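PDB 2OC3: tyrosine-protein phosphatase non-receptor type 18 from Homo sapiens, which removes phosphate from tyrosine residues of proteins, including autophosphorylated tyrosine kinases, through its classical protein-tyrosine phosphatase domain, the part contained here. Local coordinates for residues N92-R97 with M271-P276; V49-G55 with L70-R76; V77-L82 with R121-F126. All coordinates share one frame; numbering follows the deposited sequence.

The three contacts of this classical phosphatase domain are connected through strand 93-97 and the chain 70-82. Contact 1 comes near the catalytic centre: the side chains of R275 and C233, the predicted phosphocysteine nucleophile, are about 7 Å apart. Contact 2 has its centre about 9 Å from that of contact 1, and T75 joins them, its OG1 sitting 2.7 Å from Q274 O and also bonding to N94 ND2. Contact 3 is centred about 16 Å from contact 1 and about 17 Å from contact 2. It follows contact 2 directly in sequence and reaches contact 1 through the V77 N to G93 O hydrogen bond and the edge-to-face rings of F95 and F126.

Contact 1. Residues N92-R97 with M271-P276; sequences NGNFIR and MRKQRP
Q274, R275 and I96 carry the contact in which strand 93-97, an outermost strand of the central mixed sheet of the phosphatase fold, meets the loop leaving helix 264-272. The Q274 side chain comes up to the strand edge turned away from strand 103-108, and its OE1 takes the backbone N-H of R97 in a nearly straight bond (2.9 Å, 172° at the hydrogen). A water donates to this same OE1 and to F95 O; a second water links Q274 NE2 to R97 O, which leaves the amide little freedom to flip. In one of its two modelled conformers, and so less certainly than the backbone bond, R97 lays its guanidinium flat against that amide, the planes only 5° apart, with Q274 OE1 3.4 Å from R97 CZ. I96 packs against both loop residues, with CA near Q274 OE1 and CD1 4.0 Å from R275 CB. R275 sends its CG away from its own backbone N (chi1 -180°) and runs back toward the start of the strand. There NH1 and NH2 both point at N92 OD1, which lies in the guanidinium plane, while R275 NE and NH2 also bond to G236 O and A235 O of the phosphate-binding loop, consistent with a second-shell role. NH1 is shared with a second amide oxygen, giving a 2.8 Å bond from R275 NH1 to N94 OD1.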
loop_
_atom_site.group_PDB
_atom_site.type_symbol
_atom_site.label_atom_id
_atom_site.label_comp_id
_atom_site.label_asym_id
_atom_site.label_seq_id
_atom_site.Cartn_x
_atom_site.Cartn_y
_atom_site.Cartn_z
ATOM N N ASN A 92 -7.237 -0.872 10.286
ATOM C CA ASN A 92 -7.711 -1.234 8.965
ATOM C C ASN A 92 -6.518 -1.401 8.041
ATOM O O ASN A 92 -6.041 -0.444 7.416
ATOM C CB ASN A 92 -8.735 -0.235 8.421
ATOM C CG ASN A 92 -9.454 -0.759 7.208
ATOM O OD1 ASN A 92 -8.837 -1.315 6.317
ATOM N ND2 ASN A 92 -10.777 -0.555 7.162
ATOM N N GLY A 93 -5.986 -2.621 8.012
ATOM C CA GLY A 93 -4.822 -2.941 7.202
ATOM C C GLY A 93 -4.632 -4.435 7.128
ATOM O O GLY A 93 -5.076 -5.192 8.001
ATOM N N ASN A 94 -3.976 -4.861 6.048
ATOM C CA ASN A 94 -3.723 -6.281 5.775
ATOM C C ASN A 94 -2.297 -6.482 5.294
ATOM O O ASN A 94 -1.752 -5.649 4.570
ATOM C CB ASN A 94 -4.657 -6.841 4.697
ATOM C CG ASN A 94 -6.085 -6.858 5.137
ATOM O OD1 ASN A 94 -6.827 -5.900 4.926
ATOM N ND2 ASN A 94 -6.499 -7.955 5.769
ATOM N N PHE A 95 -1.699 -7.610 5.669
ATOM C CA PHE A 95 -0.453 -8.042 5.080
ATOM C C PHE A 95 -0.689 -8.609 3.701
ATOM O O PHE A 95 -1.708 -9.297 3.474
ATOM C CB PHE A 95 0.198 -9.117 5.957
ATOM C CG PHE A 95 0.787 -8.591 7.229
ATOM C CD1 PHE A 95 1.957 -7.872 7.208
ATOM C CD2 PHE A 95 0.206 -8.826 8.478
ATOM C CE1 PHE A 95 2.560 -7.402 8.377
ATOM C CE2 PHE A 95 0.827 -8.311 9.668
ATOM C CZ PHE A 95 1.968 -7.615 9.583
ATOM N N ILE A 96 0.288 -8.396 2.816
ATOM C CA ILE A 96 0.349 -8.970 1.481
ATOM C C ILE A 96 1.716 -9.668 1.340
ATOM O O ILE A 96 2.751 -9.103 1.695
ATOM C CB ILE A 96 0.128 -7.951 0.368
ATOM C CG1 ILE A 96 -1.253 -7.267 0.531
ATOM C CG2 ILE A 96 0.241 -8.642 -1.008
ATOM C CD1 ILE A 96 -1.561 -6.164 -0.558
ATOM N N ARG A 97 1.675 -10.928 0.886
ATOM C CA ARG A 97 2.883 -11.719 0.664
ATOM C C ARG A 97 3.666 -11.239 -0.559
ATOM O O ARG A 97 3.084 -10.834 -1.558
ATOM C CB ARG A 97 2.487 -13.165 0.412
ATOM C CG ARG A 97 1.920 -13.857 1.609
ATOM C CD ARG A 97 1.610 -15.310 1.316
ATOM N NE ARG A 97 0.381 -15.443 0.544
ATOM C CZ ARG A 97 -0.853 -15.481 1.052
ATOM N NH1 ARG A 97 -1.065 -15.388 2.360
ATOM N NH2 ARG A 97 -1.887 -15.603 0.239
ATOM N N MET A 271 -3.548 -10.963 -4.853
ATOM C CA MET A 271 -3.565 -9.739 -4.072
ATOM C C MET A 271 -4.974 -9.471 -3.511
ATOM O O MET A 271 -5.163 -9.089 -2.348
ATOM C CB MET A 271 -3.114 -8.571 -4.961
ATOM C CG MET A 271 -1.622 -8.638 -5.421
ATOM S SD MET A 271 -0.578 -7.473 -4.539
ATOM C CE MET A 271 -1.687 -6.093 -4.630
ATOM N N ARG A 272 -5.965 -9.661 -4.393
ATOM C CA ARG A 272 -7.379 -9.460 -3.988
ATOM C C ARG A 272 -7.856 -10.371 -2.836
ATOM O O ARG A 272 -8.863 -10.056 -2.160
ATOM C CB ARG A 272 -8.313 -9.706 -5.172
ATOM C CG ARG A 272 -8.383 -8.576 -6.119
ATOM C CD ARG A 272 -9.420 -7.574 -5.699
ATOM N NE ARG A 272 -9.715 -6.659 -6.796
ATOM C CZ ARG A 272 -10.874 -6.550 -7.427
ATOM N NH1 ARG A 272 -11.925 -7.321 -7.146
ATOM N NH2 ARG A 272 -10.969 -5.643 -8.364
ATOM N N LYS A 273 -7.203 -11.511 -2.639
ATOM C CA LYS A 273 -7.527 -12.451 -1.565
ATOM C C LYS A 273 -6.820 -12.077 -0.274
ATOM O O LYS A 273 -6.988 -12.762 0.711
ATOM C CB LYS A 273 -7.173 -13.883 -1.967
ATOM C CG LYS A 273 -8.019 -14.306 -3.165
ATOM C CD LYS A 273 -7.771 -15.735 -3.614
ATOM C CE LYS A 273 -8.595 -16.054 -4.865
ATOM N NZ LYS A 273 -8.277 -17.428 -5.359
ATOM N N GLN A 274 -6.014 -11.005 -0.291
ATOM C CA GLN A 274 -5.254 -10.558 0.878
ATOM C C GLN A 274 -5.611 -9.158 1.395
ATOM O O GLN A 274 -5.651 -8.907 2.587
ATOM C CB GLN A 274 -3.760 -10.610 0.562
ATOM C CG GLN A 274 -3.300 -12.061 0.283
ATOM C CD GLN A 274 -1.869 -12.101 -0.209
ATOM O OE1 GLN A 274 -0.960 -12.088 0.591
ATOM N NE2 GLN A 274 -1.674 -12.136 -1.500
ATOM N N ARG A 275 -5.936 -8.247 0.463
ATOM C CA ARG A 275 -6.459 -6.911 0.770
ATOM C C ARG A 275 -7.684 -6.663 -0.103
ATOM O O ARG A 275 -7.632 -6.861 -1.308
ATOM C CB ARG A 275 -5.398 -5.869 0.478
ATOM C CG ARG A 275 -5.808 -4.408 0.761
ATOM C CD ARG A 275 -5.913 -4.072 2.237
ATOM N NE ARG A 275 -6.513 -2.741 2.434
ATOM C CZ ARG A 275 -7.064 -2.320 3.573
ATOM N NH1 ARG A 275 -7.220 -3.105 4.626
ATOM N NH2 ARG A 275 -7.542 -1.080 3.649
ATOM N N PRO A 276 -8.819 -6.282 0.500
ATOM C CA PRO A 276 -10.027 -6.052 -0.275
ATOM C C PRO A 276 -9.797 -5.074 -1.440
ATOM O O PRO A 276 -9.127 -4.071 -1.253
ATOM C CB PRO A 276 -10.988 -5.412 0.736
ATOM C CG PRO A 276 -10.428 -5.622 2.034
ATOM C CD PRO A 276 -9.016 -6.048 1.939
HETATM O O HOH W 1 -1.107 -12.090 3.405
HETATM O O HOH W 2 0.873 -11.927 -2.866
#

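Contact 2. Residues V49-G55 with L70-R76; sequences VCSTVAG and LPYDQTR
The KNRY sequence, which in classical tyrosine phosphatases begins the phosphotyrosine-recognition loop, lies between these two segments, and S51 and D73 pair them. The D73 carboxylate meets the first turn of the weakly bonded helix 53-56. D73 OD2 accepts from V53 N at 2.7 Å through the syn lone pair, and D73 OD1 from A54 N at 3.0 Å, also syn, in an almost straight bond. The S51 hydroxyl approaches OD2 from the other direction, donating to the anti lone pair, with 2.6 Å between S51 OG and D73 OD2. With CG set beside its own backbone N (chi1 -64°), D73 can offer both oxygens to this turn, where the N-H groups of V53 and A54 are likely to stabilise the negative charge. A water extends the arrangement, donating to D73 OD1 and P71 O while accepting from G55 N. The backbones are tied by D73 N to S51 O at 2.8 Å. Q74, folded back at chi2, holds S51 with both ends of its amide: Q74 OE1 accepts from S51 N, and Q74 NE2 donates a hydrogen bond to S51 OG, each at 3.1 Å. Next to this polar cluster, C50 SG makes an oblique sulfur-aromatic contact with the Y72 ring, 4.0 Å from its centroid; W44 of helix 29-47 meets that ring edge-to-face. R76, salt-bridged to D89, turns one face of its guanidinium to A54, whose methyl CB lies 3.5 Å above the plane.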
loop_
_atom_site.group_PDB
_atom_site.type_symbol
_atom_site.label_atom_id
_atom_site.label_comp_id
_atom_site.label_asym_id
_atom_site.label_seq_id
_atom_site.Cartn_x
_atom_site.Cartn_y
_atom_site.Cartn_z
ATOM N N VAL A 49 -12.371 -18.862 2.488
ATOM C CA VAL A 49 -12.157 -18.475 3.887
ATOM C C VAL A 49 -11.950 -16.959 3.870
ATOM O O VAL A 49 -10.852 -16.455 3.572
ATOM C CB VAL A 49 -10.990 -19.224 4.505
ATOM C CG1 VAL A 49 -10.791 -18.815 5.987
ATOM C CG2 VAL A 49 -11.203 -20.776 4.370
ATOM N N CYS A 50 -13.019 -16.235 4.171
ATOM C CA CYS A 50 -13.065 -14.795 4.008
ATOM C C CYS A 50 -14.072 -14.224 4.956
ATOM O O CYS A 50 -15.273 -14.568 4.914
ATOM C CB CYS A 50 -13.420 -14.434 2.585
ATOM S SG CYS A 50 -13.549 -12.641 2.329
ATOM N N SER A 51 -13.594 -13.428 5.918
ATOM C CA SER A 51 -14.494 -12.779 6.877
ATOM C C SER A 51 -13.988 -11.405 7.320
ATOM O O SER A 51 -12.846 -11.059 7.067
ATOM C CB SER A 51 -14.718 -13.685 8.097
ATOM O OG SER A 51 -13.524 -13.999 8.783
ATOM N N THR A 52 -14.882 -10.617 7.910
ATOM C CA THR A 52 -14.600 -9.247 8.321
ATOM C C THR A 52 -15.140 -8.997 9.756
ATOM O O THR A 52 -15.673 -7.902 10.059
ATOM C CB THR A 52 -15.178 -8.240 7.303
ATOM O OG1 THR A 52 -16.592 -8.476 7.153
ATOM C CG2 THR A 52 -14.501 -8.391 5.946
ATOM N N VAL A 53 -14.958 -9.989 10.629
ATOM C CA VAL A 53 -15.490 -9.974 12.004
ATOM C C VAL A 53 -14.845 -8.815 12.793
ATOM O O VAL A 53 -15.543 -8.003 13.421
ATOM C CB VAL A 53 -15.180 -11.338 12.707
ATOM C CG1 VAL A 53 -15.482 -11.305 14.213
ATOM C CG2 VAL A 53 -15.947 -12.471 12.023
ATOM N N ALA A 54 -13.519 -8.704 12.750
ATOM C CA ALA A 54 -12.841 -7.763 13.624
ATOM C C ALA A 54 -13.243 -6.336 13.257
ATOM O O ALA A 54 -13.490 -5.479 14.122
ATOM C CB ALA A 54 -11.343 -7.939 13.531
ATOM N N GLY A 55 -13.181 -6.042 11.962
ATOM C CA GLY A 55 -13.539 -4.685 11.491
ATOM C C GLY A 55 -14.954 -4.207 11.732
ATOM O O GLY A 55 -15.219 -2.997 11.697
ATOM N N LEU A 70 -13.468 -3.162 4.774
ATOM C CA LEU A 70 -13.052 -3.801 6.016
ATOM C C LEU A 70 -11.938 -4.793 5.742
ATOM O O LEU A 70 -12.025 -5.541 4.778
ATOM C CB LEU A 70 -14.245 -4.555 6.609
ATOM C CG LEU A 70 -15.500 -3.718 6.917
ATOM C CD1 LEU A 70 -16.660 -4.641 7.352
ATOM C CD2 LEU A 70 -15.196 -2.666 7.921
ATOM N N PRO A 71 -10.943 -4.862 6.612
ATOM C CA PRO A 71 -9.836 -5.765 6.352
ATOM C C PRO A 71 -10.294 -7.207 6.533
ATOM O O PRO A 71 -11.053 -7.533 7.444
ATOM C CB PRO A 71 -8.824 -5.384 7.459
ATOM C CG PRO A 71 -9.677 -4.934 8.587
ATOM C CD PRO A 71 -10.792 -4.182 7.915
ATOM N N TYR A 72 -9.805 -8.099 5.695
ATOM C CA TYR A 72 -10.164 -9.509 5.878
ATOM C C TYR A 72 -9.471 -10.000 7.125
ATOM O O TYR A 72 -8.303 -9.721 7.359
ATOM C CB TYR A 72 -9.661 -10.332 4.708
ATOM C CG TYR A 72 -10.294 -9.944 3.371
ATOM C CD1 TYR A 72 -11.654 -9.672 3.312
ATOM C CD2 TYR A 72 -9.552 -9.879 2.182
ATOM C CE1 TYR A 72 -12.283 -9.347 2.124
ATOM C CE2 TYR A 72 -10.213 -9.547 0.962
ATOM C CZ TYR A 72 -11.574 -9.302 0.975
ATOM O OH TYR A 72 -12.306 -8.925 -0.183
ATOM N N ASP A 73 -10.193 -10.724 7.962
ATOM C CA ASP A 73 -9.588 -11.269 9.186
ATOM C C ASP A 73 -8.368 -12.135 8.918
ATOM O O ASP A 73 -7.478 -12.223 9.750
ATOM C CB ASP A 73 -10.618 -12.152 9.906
ATOM C CG ASP A 73 -11.850 -11.376 10.405
ATOM O OD1 ASP A 73 -11.672 -10.297 11.035
ATOM O OD2 ASP A 73 -13.004 -11.847 10.203
ATOM N N GLN A 74 -8.377 -12.847 7.803
ATOM C CA GLN A 74 -7.378 -13.882 7.540
ATOM C C GLN A 74 -5.940 -13.365 7.428
ATOM O O GLN A 74 -4.980 -14.113 7.629
ATOM C CB GLN A 74 -7.746 -14.639 6.273
ATOM C CG GLN A 74 -8.988 -15.513 6.393
ATOM C CD GLN A 74 -10.260 -14.773 6.610
ATOM O OE1 GLN A 74 -10.507 -13.686 6.068
ATOM N NE2 GLN A 74 -11.169 -15.411 7.418
ATOM N N THR A 75 -5.802 -12.101 7.038
ATOM C CA THR A 75 -4.520 -11.479 6.743
ATOM C C THR A 75 -4.421 -10.125 7.493
ATOM O O THR A 75 -3.506 -9.354 7.211
ATOM C CB THR A 75 -4.398 -11.203 5.235
ATOM O OG1 THR A 75 -5.499 -10.379 4.845
ATOM C CG2 THR A 75 -4.351 -12.503 4.412
ATOM N N ARG A 76 -5.328 -9.801 8.417
ATOM C CA ARG A 76 -5.295 -8.479 9.030
ATOM C C ARG A 76 -4.053 -8.276 9.875
ATOM O O ARG A 76 -3.503 -9.200 10.457
ATOM C CB ARG A 76 -6.545 -8.165 9.872
ATOM C CG ARG A 76 -6.652 -8.894 11.171
ATOM C CD ARG A 76 -7.911 -8.464 11.907
ATOM N NE ARG A 76 -8.005 -9.005 13.260
ATOM C CZ ARG A 76 -7.763 -8.338 14.393
ATOM N NH1 ARG A 76 -7.924 -8.972 15.563
ATOM N NH2 ARG A 76 -7.380 -7.061 14.408
HETATM O O HOH W 3 -11.859 -7.716 10.072
#

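Contact 3. Residues V77-L82 with R121-F126; sequences VILSLL and RLVWEF
Across one face of the R121 guanidinium lies L79, with CD1 3.7 Å above the plane, off-centre and near the edge of the group, and CB nearest to NH2, while L81 O sits at the guanidinium edge. The F126 ring has CG of its neighbour E125 over the centre of one face; I78 O and L79 CD2 meet its edge, and V77 CG1 approaches obliquely to 3.6 Å from F126 CE2. Together these groups dock the end of helix 116-125 of the phosphatase fold against the chain that runs on from the short strand 76-78. R121 clasps L81 O side-on with two nitrogens, NE at 2.9 Å and NH2 at 2.8 Å, neither bond straight, because one oxygen is shared by two N-H groups. Its other polar links, from NH1 to D118 and from NH2 to S88 O, help to fix the rotation of the group. L79 CD2 tucks against the helix backbone at L122 CA, and L81 CD2 packs obliquely on the W124 indole, which also has a cation-pi contact with R189. E125 extends from the last turn with its CG opposite the backbone N (chi1 176°), which carries the carboxylate to the bend at S80. E125 OE1 takes two backbone N-H groups there: S80 N at 2.8 Å, on the syn lone pair, and L81 N at 3.0 Å, from well above the carboxylate plane. Cut back to alanine, E125 would probably leave both amides and the S80 hydroxyl without this acceptor and the bend less firmly held. The hydroxyl bond is the shortest of the set, S80 OG donating to E125 OE2 over 2.6 Å from 49° out of the carboxylate plane.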
loop_
_atom_site.group_PDB
_atom_site.type_symbol
_atom_site.label_atom_id
_atom_site.label_comp_id
_atom_site.label_asym_id
_atom_site.label_seq_id
_atom_site.Cartn_x
_atom_site.Cartn_y
_atom_site.Cartn_z
ATOM N N VAL A 77 -3.629 -7.022 9.983
ATOM C CA VAL A 77 -2.509 -6.643 10.844
ATOM C C VAL A 77 -3.009 -6.613 12.273
ATOM O O VAL A 77 -3.909 -5.866 12.601
ATOM C CB VAL A 77 -2.001 -5.237 10.432
ATOM C CG1 VAL A 77 -0.953 -4.761 11.455
ATOM C CG2 VAL A 77 -1.410 -5.257 9.052
ATOM N N ILE A 78 -2.400 -7.412 13.141
ATOM C CA ILE A 78 -2.744 -7.458 14.550
ATOM C C ILE A 78 -1.685 -6.668 15.301
ATOM O O ILE A 78 -0.509 -7.031 15.303
ATOM C CB ILE A 78 -2.769 -8.912 15.079
ATOM C CG1 ILE A 78 -3.675 -9.779 14.231
ATOM C CG2 ILE A 78 -3.211 -8.944 16.545
ATOM C CD1 ILE A 78 -5.080 -9.551 14.494
ATOM N N LEU A 79 -2.091 -5.562 15.881
ATOM C CA LEU A 79 -1.154 -4.715 16.642
ATOM C C LEU A 79 -1.001 -5.278 18.061
ATOM O O LEU A 79 -1.989 -5.710 18.700
ATOM C CB LEU A 79 -1.649 -3.272 16.690
ATOM C CG LEU A 79 -1.758 -2.596 15.303
ATOM C CD1 LEU A 79 -2.379 -1.193 15.412
ATOM C CD2 LEU A 79 -0.390 -2.578 14.575
ATOM N N SER A 80 0.214 -5.251 18.575
ATOM C CA SER A 80 0.494 -5.625 19.929
ATOM C C SER A 80 1.244 -4.515 20.650
ATOM O O SER A 80 1.345 -4.532 21.875
ATOM C CB SER A 80 1.305 -6.905 19.983
ATOM O OG SER A 80 2.632 -6.762 19.509
ATOM N N LEU A 81 1.794 -3.541 19.917
ATOM C CA LEU A 81 2.559 -2.511 20.568
ATOM C C LEU A 81 1.627 -1.700 21.468
ATOM O O LEU A 81 0.525 -1.267 21.079
ATOM C CB LEU A 81 3.276 -1.646 19.507
ATOM C CG LEU A 81 4.241 -0.572 20.025
ATOM C CD1 LEU A 81 5.496 -1.237 20.613
ATOM C CD2 LEU A 81 4.624 0.437 18.950
ATOM N N LEU A 82 2.060 -1.519 22.710
ATOM C CA LEU A 82 1.288 -0.816 23.727
ATOM C C LEU A 82 0.074 -1.595 24.189
ATOM O O LEU A 82 -0.801 -1.019 24.775
ATOM C CB LEU A 82 0.904 0.614 23.283
ATOM C CG LEU A 82 2.067 1.605 23.001
ATOM C CD1 LEU A 82 1.567 2.925 22.433
ATOM C CD2 LEU A 82 2.880 1.847 24.257
ATOM N N ARG A 121 1.913 3.066 15.511
ATOM C CA ARG A 121 2.156 1.763 16.149
ATOM C C ARG A 121 2.484 0.678 15.113
ATOM O O ARG A 121 3.373 -0.171 15.305
ATOM C CB ARG A 121 0.926 1.326 16.957
ATOM C CG ARG A 121 0.679 2.102 18.252
ATOM C CD ARG A 121 -0.755 1.849 18.817
ATOM N NE ARG A 121 -0.902 0.483 19.247
ATOM C CZ ARG A 121 -2.027 -0.245 19.215
ATOM N NH1 ARG A 121 -3.191 0.219 18.763
ATOM N NH2 ARG A 121 -1.954 -1.459 19.696
ATOM N N LEU A 122 1.749 0.711 13.996
ATOM C CA LEU A 122 1.972 -0.225 12.887
ATOM C C LEU A 122 3.389 -0.034 12.349
ATOM O O LEU A 122 4.161 -0.996 12.274
ATOM C CB LEU A 122 0.914 -0.026 11.782
ATOM C CG LEU A 122 0.988 -0.867 10.510
ATOM C CD1 LEU A 122 -0.373 -0.814 9.801
ATOM C CD2 LEU A 122 2.042 -0.368 9.542
ATOM N N VAL A 123 3.731 1.215 11.995
ATOM C CA VAL A 123 5.035 1.486 11.405
ATOM C C VAL A 123 6.149 1.051 12.386
ATOM O O VAL A 123 7.132 0.414 11.999
ATOM C CB VAL A 123 5.130 2.975 11.053
ATOM C CG1 VAL A 123 6.580 3.358 10.726
ATOM C CG2 VAL A 123 4.172 3.299 9.914
ATOM N N TRP A 124 5.985 1.383 13.662
ATOM C CA TRP A 124 7.043 1.066 14.644
ATOM C C TRP A 124 7.153 -0.445 14.895
ATOM O O TRP A 124 8.216 -1.062 14.875
ATOM C CB TRP A 124 6.722 1.783 15.944
ATOM C CG TRP A 124 7.892 1.807 16.900
ATOM C CD1 TRP A 124 8.198 0.868 17.847
ATOM C CD2 TRP A 124 8.956 2.768 16.925
ATOM N NE1 TRP A 124 9.370 1.191 18.472
ATOM C CE2 TRP A 124 9.838 2.371 17.962
ATOM C CE3 TRP A 124 9.228 3.934 16.217
ATOM C CZ2 TRP A 124 10.996 3.076 18.257
ATOM C CZ3 TRP A 124 10.378 4.644 16.544
ATOM C CH2 TRP A 124 11.237 4.202 17.551
ATOM N N GLU A 125 6.012 -1.056 15.163
ATOM C CA GLU A 125 6.006 -2.477 15.569
ATOM C C GLU A 125 6.657 -3.376 14.523
ATOM O O GLU A 125 7.418 -4.301 14.873
ATOM C CB GLU A 125 4.576 -2.966 15.838
ATOM C CG GLU A 125 4.520 -4.467 16.173
ATOM C CD GLU A 125 3.203 -4.922 16.787
ATOM O OE1 GLU A 125 2.295 -4.093 17.021
ATOM O OE2 GLU A 125 3.134 -6.157 17.045
ATOM N N PHE A 126 6.374 -3.127 13.245
ATOM C CA PHE A 126 6.883 -3.960 12.169
ATOM C C PHE A 126 8.195 -3.457 11.553
ATOM O O PHE A 126 8.687 -4.064 10.604
ATOM C CB PHE A 126 5.746 -4.223 11.147
ATOM C CG PHE A 126 4.567 -4.890 11.799
ATOM C CD1 PHE A 126 4.651 -6.215 12.154
ATOM C CD2 PHE A 126 3.446 -4.202 12.148
ATOM C CE1 PHE A 126 3.601 -6.836 12.807
ATOM C CE2 PHE A 126 2.403 -4.822 12.782
ATOM C CZ PHE A 126 2.499 -6.137 13.120
#